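Local atomic coordinates of KLLA0C04147p (Kluyveromyces lactis, PDB entry 5H2D), a protein that binds ergosterol through its OSBP-related domain (ORD), the part present here, and probably transfers sterols between membranes. Residues F141-S146 and R398-E403; I151-T156 and D411-N416. All blocks are in the same frame, centred on the assembly; numbering follows the deposited sequence.

Contacts 1 and 2 hold the same two elements together: the neighbouring strands 138-146 and 151-157 of the antiparallel beta-barrel of the ORD fold, and the two-stranded hairpin 400-404/411-415 lying across them. Each contact takes one strand from either element, and their centres are 5 Å apart. Contact 1 is the buried one, and a carboxylate held by two consecutive backbone amides adds polar bonds to its aromatic packing. Contact 2, partly buried, relies on a tryptophan-phenylalanine stack, an alanine-tryptophan contact and a water between two carbonyls. The barrel side is tied internally by hydrogen bonds such as Thr-142 OG1 with Ala-153 O, while Phe-400 of the hairpin reaches over to Ala-153.

Contact 1. Residues F141-S146 and R398-E403; sequences FTEQVS and RWFKKE
The carboxylate of Glu-143 grips two consecutive backbone amides at the start of segment 398-403. Arg-398 N gives a nearly straight bond to Glu-143 OE1 (2.9 Å, 172°), meeting its syn lone pair; Trp-399 N bonds to Glu-143 OE2 at 2.9 Å, also from the syn side but somewhat out of the carboxylate plane and more bent. With one amide on each oxygen, the group has little freedom to rotate. The glutamate has CG anti to the backbone N (chi1 177°), and its chain, extended beyond CG, carries the charge from the strand to the turn that leads into strand 400-404. Here the backbone of Arg-398 does the binding, for its guanidinium leads away and NE forms a salt bridge with Glu-431.

Aromatic rings pack round the carboxylate. The edge of Phe-141 points at the face of the Trp-399 five-membered ring in an offset edge-to-face pair, planes perpendicular and CZ 3.6 Å from Trp-399 CD1. Tyr-419 adds a third ring, stacked on Phe-141 and edge-to-face with Trp-399. Phe-400 slides past Phe-141 in the opposite direction, their closest atoms being Phe-400 CE1 and Phe-141 CE2 at 3.8 Å. It also turns its rim to the carboxylate: Glu-143 OE2 lies in the plane of the ring, 3.5 Å from CD1, an approach that probably suits the positive edge of the ring. Val-145 CG1 makes a looser contact with Phe-400 CB at 4.4 Å.

Val-145 and Ser-146 both face Ile-151, the classic beta bulge of the strand pair. The two strand axes are 9.3 Å apart and inclined at 57°. Side chains fill the gap between them, layering the hairpin on the antiparallel beta-barrel of the sterol-binding ORD fold.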
loop_
_atom_site.group_PDB
_atom_site.type_symbol
_atom_site.label_atom_id
_atom_site.label_comp_id
_atom_site.label_asym_id
_atom_site.label_seq_id
_atom_site.Cartn_x
_atom_site.Cartn_y
_atom_site.Cartn_z
ATOM N N PHE A 141 4.198 0.670 9.735
ATOM C CA PHE A 141 4.000 1.992 10.301
ATOM C C PHE A 141 4.087 3.032 9.197
ATOM O O PHE A 141 4.897 2.897 8.273
ATOM C CB PHE A 141 5.038 2.326 11.379
ATOM C CG PHE A 141 4.815 3.665 11.996
ATOM C CD1 PHE A 141 3.727 3.874 12.835
ATOM C CD2 PHE A 141 5.641 4.730 11.694
ATOM C CE1 PHE A 141 3.491 5.124 13.391
ATOM C CE2 PHE A 141 5.410 5.986 12.246
ATOM C CZ PHE A 141 4.331 6.175 13.096
ATOM N N THR A 142 3.268 4.078 9.304
ATOM C CA THR A 142 3.312 5.152 8.320
ATOM C C THR A 142 2.961 6.472 8.997
ATOM O O THR A 142 2.171 6.511 9.949
ATOM C CB THR A 142 2.365 4.860 7.130
ATOM O OG1 THR A 142 2.460 5.907 6.162
ATOM C CG2 THR A 142 0.914 4.764 7.596
ATOM N N GLU A 143 3.580 7.552 8.506
ATOM C CA GLU A 143 3.310 8.912 8.962
ATOM C C GLU A 143 3.026 9.786 7.751
ATOM O O GLU A 143 3.704 9.672 6.725
ATOM C CB GLU A 143 4.494 9.504 9.745
ATOM C CG GLU A 143 4.291 10.956 10.180
ATOM C CD GLU A 143 5.465 11.512 10.998
ATOM O OE1 GLU A 143 5.343 12.636 11.515
ATOM O OE2 GLU A 143 6.494 10.825 11.125
ATOM N N GLN A 144 2.037 10.672 7.874
ATOM C CA GLN A 144 1.805 11.683 6.841
ATOM C C GLN A 144 2.861 12.768 7.043
ATOM O O GLN A 144 2.777 13.567 7.980
ATOM C CB GLN A 144 0.382 12.225 6.928
ATOM C CG GLN A 144 -0.018 13.073 5.712
ATOM C CD GLN A 144 -0.227 12.248 4.454
ATOM O OE1 GLN A 144 -0.023 11.031 4.435
ATOM N NE2 GLN A 144 -0.638 12.931 3.370
ATOM N N VAL A 145 3.881 12.776 6.169
ATOM C CA VAL A 145 5.029 13.678 6.318
ATOM C C VAL A 145 4.851 15.011 5.602
ATOM O O VAL A 145 5.610 15.959 5.878
ATOM C CB VAL A 145 6.316 12.970 5.843
ATOM C CG1 VAL A 145 6.634 11.803 6.762
ATOM C CG2 VAL A 145 6.175 12.481 4.409
ATOM N N SER A 146 3.860 15.133 4.707
ATOM C CA SER A 146 3.568 16.378 4.011
ATOM C C SER A 146 2.075 16.438 3.710
ATOM O O SER A 146 1.426 15.402 3.496
ATOM C CB SER A 146 4.374 16.498 2.703
ATOM O OG SER A 146 4.145 17.748 2.048
ATOM N N ARG A 398 7.738 13.635 12.890
ATOM C CA ARG A 398 8.025 13.050 14.197
ATOM C C ARG A 398 8.827 11.760 14.117
ATOM O O ARG A 398 9.733 11.545 14.931
ATOM C CB ARG A 398 6.720 12.796 14.952
ATOM C CG ARG A 398 6.920 12.127 16.285
ATOM C CD ARG A 398 5.637 12.171 17.106
ATOM N NE ARG A 398 5.291 13.544 17.457
ATOM C CZ ARG A 398 4.137 14.137 17.172
ATOM N NH1 ARG A 398 3.180 13.479 16.527
ATOM N NH2 ARG A 398 3.940 15.394 17.542
ATOM N N TRP A 399 8.531 10.896 13.147
ATOM C CA TRP A 399 9.032 9.533 13.158
ATOM C C TRP A 399 9.913 9.200 11.971
ATOM O O TRP A 399 10.467 8.096 11.928
ATOM C CB TRP A 399 7.855 8.545 13.208
ATOM C CG TRP A 399 6.900 8.809 14.343
ATOM C CD1 TRP A 399 5.616 9.276 14.255
ATOM C CD2 TRP A 399 7.169 8.647 15.740
ATOM N NE1 TRP A 399 5.067 9.401 15.517
ATOM C CE2 TRP A 399 6.007 9.024 16.441
ATOM C CE3 TRP A 399 8.286 8.220 16.465
ATOM C CZ2 TRP A 399 5.929 8.982 17.838
ATOM C CZ3 TRP A 399 8.206 8.175 17.844
ATOM C CH2 TRP A 399 7.039 8.552 18.518
ATOM N N PHE A 400 10.049 10.118 11.013
ATOM C CA PHE A 400 10.880 9.955 9.826
ATOM C C PHE A 400 11.682 11.231 9.614
ATOM O O PHE A 400 11.280 12.319 10.038
ATOM C CB PHE A 400 10.044 9.711 8.555
ATOM C CG PHE A 400 9.277 8.416 8.549
ATOM C CD1 PHE A 400 8.043 8.322 9.184
ATOM C CD2 PHE A 400 9.752 7.318 7.839
ATOM C CE1 PHE A 400 7.326 7.112 9.164
ATOM C CE2 PHE A 400 9.040 6.115 7.803
ATOM C CZ PHE A 400 7.818 6.019 8.469
ATOM N N LYS A 401 12.818 11.086 8.932
ATOM C CA LYS A 401 13.602 12.221 8.476
ATOM C C LYS A 401 14.078 11.948 7.059
ATOM O O LYS A 401 14.484 10.830 6.743
ATOM C CB LYS A 401 14.815 12.490 9.388
ATOM C CG LYS A 401 15.727 13.591 8.859
ATOM C CD LYS A 401 16.544 14.259 9.957
ATOM C CE LYS A 401 17.294 15.473 9.399
ATOM N NZ LYS A 401 17.723 16.428 10.466
ATOM N N LYS A 402 14.035 12.968 6.213
ATOM C CA LYS A 402 14.491 12.788 4.842
ATOM C C LYS A 402 16.006 12.648 4.823
ATOM O O LYS A 402 16.726 13.467 5.408
ATOM C CB LYS A 402 14.039 13.956 3.972
ATOM C CG LYS A 402 14.314 13.754 2.474
ATOM C CD LYS A 402 13.921 14.987 1.657
ATOM C CE LYS A 402 12.418 15.069 1.429
ATOM N NZ LYS A 402 11.972 14.112 0.376
ATOM N N GLU A 403 16.485 11.593 4.172
ATOM C CA GLU A 403 17.909 11.314 4.053
ATOM C C GLU A 403 18.197 10.851 2.633
ATOM O O GLU A 403 17.285 10.623 1.835
ATOM C CB GLU A 403 18.355 10.255 5.064
ATOM C CG GLU A 403 18.106 10.625 6.522
ATOM C CD GLU A 403 19.089 11.658 7.042
ATOM O OE1 GLU A 403 18.995 12.012 8.236
ATOM O OE2 GLU A 403 19.954 12.118 6.265
#

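Contact 2. Residues I151-T156 and D411-N416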
loop_
_atom_site.group_PDB
_atom_site.type_symbol
_atom_site.label_atom_id
_atom_site.label_comp_id
_atom_site.label_asym_id
_atom_site.label_seq_id
_atom_site.Cartn_x
_atom_site.Cartn_y
_atom_site.Cartn_z
ATOM N N ILE A 151 1.981 13.586 1.140
ATOM C CA ILE A 151 2.983 12.526 1.060
ATOM C C ILE A 151 2.939 11.698 2.336
ATOM O O ILE A 151 2.914 12.258 3.438
ATOM C CB ILE A 151 4.401 13.086 0.862
ATOM C CG1 ILE A 151 4.444 13.961 -0.387
ATOM C CG2 ILE A 151 5.391 11.936 0.747
ATOM C CD1 ILE A 151 5.824 14.596 -0.628
ATOM N N SER A 152 2.961 10.371 2.180
ATOM C CA SER A 152 3.041 9.415 3.279
ATOM C C SER A 152 4.381 8.696 3.195
ATOM O O SER A 152 4.843 8.365 2.101
ATOM C CB SER A 152 1.901 8.384 3.199
ATOM O OG SER A 152 0.662 8.990 2.837
ATOM N N ALA A 153 5.019 8.468 4.344
ATOM C CA ALA A 153 6.211 7.632 4.417
ATOM C C ALA A 153 5.850 6.351 5.149
ATOM O O ALA A 153 5.142 6.398 6.155
ATOM C CB ALA A 153 7.342 8.341 5.164
ATOM N N THR A 154 6.355 5.209 4.675
ATOM C CA THR A 154 6.049 3.932 5.313
ATOM C C THR A 154 7.314 3.217 5.769
ATOM O O THR A 154 8.423 3.504 5.318
ATOM C CB THR A 154 5.292 2.970 4.391
ATOM O OG1 THR A 154 6.216 2.389 3.462
ATOM C CG2 THR A 154 4.160 3.682 3.636
ATOM N N TRP A 155 7.118 2.238 6.647
ATOM C CA TRP A 155 8.229 1.402 7.109
ATOM C C TRP A 155 7.625 0.103 7.622
ATOM O O TRP A 155 6.949 0.110 8.659
ATOM C CB TRP A 155 9.011 2.116 8.209
ATOM C CG TRP A 155 10.459 1.708 8.363
ATOM C CD1 TRP A 155 10.973 0.833 9.278
ATOM C CD2 TRP A 155 11.571 2.228 7.631
ATOM N NE1 TRP A 155 12.340 0.759 9.146
ATOM C CE2 TRP A 155 12.732 1.604 8.139
ATOM C CE3 TRP A 155 11.699 3.154 6.590
ATOM C CZ2 TRP A 155 14.004 1.872 7.633
ATOM C CZ3 TRP A 155 12.957 3.426 6.094
ATOM C CH2 TRP A 155 14.097 2.787 6.616
ATOM N N THR A 156 7.858 -0.995 6.901
ATOM C CA THR A 156 7.351 -2.317 7.250
ATOM C C THR A 156 8.528 -3.244 7.518
ATOM O O THR A 156 9.517 -3.225 6.777
ATOM C CB THR A 156 6.489 -2.916 6.130
ATOM O OG1 THR A 156 5.530 -1.941 5.683
ATOM C CG2 THR A 156 5.727 -4.122 6.636
ATOM N N ASP A 411 16.720 10.683 -2.324
ATOM C CA ASP A 411 16.037 11.075 -1.096
ATOM C C ASP A 411 15.015 10.008 -0.726
ATOM O O ASP A 411 14.277 9.512 -1.579
ATOM C CB ASP A 411 15.317 12.415 -1.276
ATOM C CG ASP A 411 16.255 13.605 -1.265
ATOM O OD1 ASP A 411 17.440 13.443 -0.920
ATOM O OD2 ASP A 411 15.788 14.716 -1.588
ATOM N N TYR A 412 14.967 9.667 0.558
ATOM C CA TYR A 412 13.936 8.774 1.072
ATOM C C TYR A 412 13.628 9.176 2.505
ATOM O O TYR A 412 14.363 9.946 3.128
ATOM C CB TYR A 412 14.365 7.302 0.990
ATOM C CG TYR A 412 15.328 6.853 2.073
ATOM C CD1 TYR A 412 16.614 7.363 2.145
ATOM C CD2 TYR A 412 14.950 5.910 3.011
ATOM C CE1 TYR A 412 17.489 6.953 3.130
ATOM C CE2 TYR A 412 15.818 5.493 4.001
ATOM C CZ TYR A 412 17.089 6.011 4.050
ATOM O OH TYR A 412 17.952 5.587 5.036
ATOM N N TRP A 413 12.513 8.670 3.021
ATOM C CA TRP A 413 12.097 8.969 4.385
ATOM C C TRP A 413 12.605 7.858 5.288
ATOM O O TRP A 413 12.111 6.728 5.234
ATOM C CB TRP A 413 10.580 9.113 4.465
ATOM C CG TRP A 413 10.097 10.296 3.703
ATOM C CD1 TRP A 413 9.593 10.307 2.435
ATOM C CD2 TRP A 413 10.092 11.652 4.150
ATOM N NE1 TRP A 413 9.265 11.587 2.065
ATOM C CE2 TRP A 413 9.550 12.434 3.106
ATOM C CE3 TRP A 413 10.459 12.280 5.346
ATOM C CZ2 TRP A 413 9.394 13.815 3.214
ATOM C CZ3 TRP A 413 10.303 13.660 5.451
ATOM C CH2 TRP A 413 9.781 14.408 4.390
ATOM N N LYS A 414 13.604 8.179 6.106
ATOM C CA LYS A 414 14.246 7.200 6.976
ATOM C C LYS A 414 13.527 7.172 8.321
ATOM O O LYS A 414 13.525 8.162 9.055
ATOM C CB LYS A 414 15.724 7.534 7.154
ATOM C CG LYS A 414 16.492 6.468 7.913
ATOM C CD LYS A 414 17.969 6.825 8.001
ATOM C CE LYS A 414 18.783 5.673 8.556
ATOM N NZ LYS A 414 18.353 5.307 9.926
ATOM N N PHE A 415 12.913 6.037 8.629
ATOM C CA PHE A 415 12.323 5.806 9.944
ATOM C C PHE A 415 13.380 6.018 11.022
ATOM O O PHE A 415 14.508 5.535 10.897
ATOM C CB PHE A 415 11.765 4.378 9.966
ATOM C CG PHE A 415 11.059 3.975 11.240
ATOM C CD1 PHE A 415 9.869 4.571 11.616
ATOM C CD2 PHE A 415 11.561 2.939 12.013
ATOM C CE1 PHE A 415 9.209 4.159 12.776
ATOM C CE2 PHE A 415 10.918 2.518 13.159
ATOM C CZ PHE A 415 9.738 3.131 13.551
ATOM N N ASN A 416 13.033 6.765 12.074
ATOM C CA ASN A 416 14.036 7.057 13.099
ATOM C C ASN A 416 14.174 5.956 14.143
ATOM O O ASN A 416 15.008 6.086 15.046
ATOM C CB ASN A 416 13.774 8.415 13.778
ATOM C CG ASN A 416 12.475 8.472 14.573
ATOM O OD1 ASN A 416 11.911 7.458 14.992
ATOM N ND2 ASN A 416 11.996 9.695 14.784
HETATM O O HOH W 1 10.147 5.478 3.766
#
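Strand 411-415, the second strand of a small antiparallel hairpin, is laid over strand 151-157 of the beta-barrel, and the most extensive meeting of side chains is that of Trp-155 with Phe-415. CB of Phe-415 sits over the face of the indole in a CH-pi contact, 3.3 Å from the centroid of the five-membered ring, though part of this approach is closer than carbons normally allow and its exact closeness is doubtful. The Phe-415 ring goes on as an offset stack, centroids 4.6 Å apart and planes at 26°, with its CD2 3.5 Å from Trp-155 CD1. The CB bond of Trp-155 already points to strand 411-415, and its CG is roughly anti to the backbone N (chi1 -154°); Phe-164, on the adjacent strand 161-173, stacks on the indole as well. At the six-membered end, CZ3 lies near Trp-413 O, and CE2 of Tyr-412 approaches the rim of the indole near its plane, 4.1 Å from CZ3.

This is face-to-face layering in the ORD fold, with strand axes 7.4 Å apart and inclined at 52°; the chains are not paired edge to edge. The CA atoms of Ala-153 and Trp-413 are the nearest pair across the strands. Ala-153 CB touches Trp-413 CB at 3.4 Å and also lies close to CG, a short side chain meeting the root of a large one. Further along, Ile-151 CG2 reaches the nitrogen corner of the Trp-413 indole, whose NE1 is hydrogen-bonded to Glu-166. A water at the in-plane edge of the Trp-155 ring lies within hydrogen-bonding distance of both Thr-154 O (3.0 Å) and Trp-413 O (2.8 Å), with more acceptors in reach than it has protons to give.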